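Local structure of chintase (Rhizomucor miehei, 5YUQ) at residues K130-L135 with S171-F176. The protein probably hydrolyses the glycosidic bonds of chitin as a family 18 glycoside hydrolase, with an active site shaped as a tunnel. Sequence-based numbering, arbitrary orientation.
Sequences KLFKAL and STVDAF
Two successive layers of the (beta/alpha)8 barrel of a family 18 chitinase meet where F132 and K133, on helix 124-139, face T172 and V173, where the chain passes from helix 168-172 toward the parallel barrel strand 175-178. The contact illustrates how a barrel joins a helix of its outer layer to the approach of a strand by apolar methyl groups.

V173 supplies the central piece. V173 CG2 sits over one face of the F132 ring, 3.7 Å from the ring centroid. The line between them is 17° off the ring normal, a CH-pi contact displaced toward the CG end of the ring. There V173 CG2 comes within 3.6 Å of F132 CG. The other branch of the same valine, CG1, lies anti to the backbone N (chi1 174°) and meets a face of the F176 ring, 3.8 Å above its plane, so one isopropyl group serves two aromatic rings. T172 adds the second methyl: T172 CG2 points at the helix backbone, 3.7 Å from F132 O, and stands 4.0 Å from F132 CB. T172 OG1 passes 4.0 Å from K133 CG, where the two side chains run roughly at right angles. The hydroxyl has its polar partner on its own side of the contact, T172 OG1 donating a hydrogen bond to N168 O one turn back.

F132 is also packed against L104, L145 and T147 of barrel strands. From the helix, R136 supplies directional bonds to this part of the chain, to T172 O and D174 OD2, and L145 N also bonds D174 OD2. Between the two segments themselves the contact is apolar, a CH-pi pair with methyl-to-backbone and methyl-to-methylene packing, so no polar group of either segment has to pair across it.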
loop_
_atom_site.group_PDB
_atom_site.type_symbol
_atom_site.label_atom_id
_atom_site.label_comp_id
_atom_site.label_asym_id
_atom_site.label_seq_id
_atom_site.Cartn_x
_atom_site.Cartn_y
_atom_site.Cartn_z
ATOM N N LYS A 130 15.425 -4.703 -14.577
ATOM C CA LYS A 130 16.723 -4.162 -14.967
ATOM C C LYS A 130 17.158 -3.086 -13.979
ATOM O O LYS A 130 18.322 -3.019 -13.598
ATOM C CB LYS A 130 16.674 -3.586 -16.378
ATOM C CG LYS A 130 18.023 -3.613 -17.056
ATOM C CD LYS A 130 17.934 -3.195 -18.513
ATOM C CE LYS A 130 19.294 -3.364 -19.194
ATOM N NZ LYS A 130 19.427 -2.586 -20.467
ATOM N N LEU A 131 16.211 -2.259 -13.563
ATOM C CA LEU A 131 16.496 -1.233 -12.569
ATOM C C LEU A 131 16.970 -1.833 -11.252
ATOM O O LEU A 131 17.958 -1.377 -10.684
ATOM C CB LEU A 131 15.263 -0.360 -12.347
ATOM C CG LEU A 131 15.355 0.669 -11.219
ATOM C CD1 LEU A 131 16.509 1.620 -11.461
ATOM C CD2 LEU A 131 14.040 1.422 -11.145
ATOM N N PHE A 132 16.277 -2.852 -10.755
ATOM C CA PHE A 132 16.701 -3.471 -9.507
ATOM C C PHE A 132 18.072 -4.114 -9.635
ATOM O O PHE A 132 18.879 -4.062 -8.707
ATOM C CB PHE A 132 15.680 -4.498 -9.035
ATOM C CG PHE A 132 14.584 -3.914 -8.200
ATOM C CD1 PHE A 132 14.844 -3.461 -6.918
ATOM C CD2 PHE A 132 13.296 -3.828 -8.696
ATOM C CE1 PHE A 132 13.827 -2.923 -6.132
ATOM C CE2 PHE A 132 12.268 -3.294 -7.915
ATOM C CZ PHE A 132 12.542 -2.845 -6.626
ATOM N N LYS A 133 18.338 -4.720 -10.783
ATOM C CA LYS A 133 19.653 -5.312 -11.002
ATOM C C LYS A 133 20.749 -4.265 -10.993
ATOM O O LYS A 133 21.821 -4.489 -10.435
ATOM C CB LYS A 133 19.695 -6.071 -12.323
ATOM C CG LYS A 133 18.844 -7.314 -12.333
ATOM C CD LYS A 133 19.035 -8.036 -13.657
ATOM C CE LYS A 133 18.223 -9.303 -13.734
ATOM N NZ LYS A 133 18.282 -9.844 -15.125
ATOM N N ALA A 134 20.485 -3.131 -11.627
ATOM C CA ALA A 134 21.452 -2.040 -11.635
ATOM C C ALA A 134 21.686 -1.511 -10.222
ATOM O O ALA A 134 22.820 -1.240 -9.832
ATOM C CB ALA A 134 20.981 -0.928 -12.543
ATOM N N LEU A 135 20.609 -1.359 -9.454
ATOM C CA LEU A 135 20.749 -0.896 -8.075
ATOM C C LEU A 135 21.502 -1.908 -7.230
ATOM O O LEU A 135 22.352 -1.537 -6.423
ATOM C CB LEU A 135 19.385 -0.601 -7.448
ATOM C CG LEU A 135 18.611 0.539 -8.104
ATOM C CD1 LEU A 135 17.194 0.567 -7.595
ATOM C CD2 LEU A 135 19.298 1.854 -7.814
ATOM N N SER A 171 15.659 -13.503 -7.069
ATOM C CA SER A 171 17.074 -13.522 -6.704
ATOM C C SER A 171 17.706 -12.138 -6.550
ATOM O O SER A 171 18.825 -12.015 -6.054
ATOM C CB SER A 171 17.888 -14.375 -7.681
ATOM O OG SER A 171 17.953 -13.763 -8.958
ATOM N N THR A 172 16.979 -11.095 -6.943
ATOM C CA THR A 172 17.537 -9.746 -6.916
ATOM C C THR A 172 16.881 -8.896 -5.849
ATOM O O THR A 172 17.551 -8.144 -5.146
ATOM C CB THR A 172 17.352 -9.037 -8.273
ATOM O OG1 THR A 172 17.948 -9.831 -9.307
ATOM C CG2 THR A 172 18.012 -7.661 -8.262
ATOM N N VAL A 173 15.565 -9.025 -5.736
ATOM C CA VAL A 173 14.780 -8.180 -4.844
ATOM C C VAL A 173 14.575 -8.872 -3.506
ATOM O O VAL A 173 14.215 -10.051 -3.457
ATOM C CB VAL A 173 13.414 -7.836 -5.491
ATOM C CG1 VAL A 173 12.511 -7.072 -4.505
ATOM C CG2 VAL A 173 13.629 -7.032 -6.767
ATOM N N ASP A 174 14.803 -8.149 -2.415
ATOM C CA ASP A 174 14.709 -8.767 -1.104
ATOM C C ASP A 174 13.280 -9.107 -0.700
ATOM O O ASP A 174 13.029 -10.179 -0.154
ATOM C CB ASP A 174 15.363 -7.872 -0.044
ATOM C CG ASP A 174 16.840 -7.718 -0.277
ATOM O OD1 ASP A 174 17.536 -8.758 -0.342
ATOM O OD2 ASP A 174 17.302 -6.573 -0.456
ATOM N N ALA A 175 12.343 -8.203 -0.966
ATOM C CA ALA A 175 10.969 -8.423 -0.527
ATOM C C ALA A 175 9.981 -7.673 -1.374
ATOM O O ALA A 175 10.297 -6.614 -1.932
ATOM C CB ALA A 175 10.795 -8.029 0.949
ATOM N N PHE A 176 8.778 -8.229 -1.442
ATOM C CA PHE A 176 7.708 -7.696 -2.264
ATOM C C PHE A 176 6.565 -7.379 -1.319
ATOM O O PHE A 176 5.979 -8.284 -0.704
ATOM C CB PHE A 176 7.272 -8.745 -3.289
ATOM C CG PHE A 176 8.357 -9.127 -4.272
ATOM C CD1 PHE A 176 9.414 -9.939 -3.881
ATOM C CD2 PHE A 176 8.317 -8.678 -5.583
ATOM C CE1 PHE A 176 10.418 -10.284 -4.773
ATOM C CE2 PHE A 176 9.308 -9.026 -6.495
ATOM C CZ PHE A 176 10.368 -9.833 -6.092
#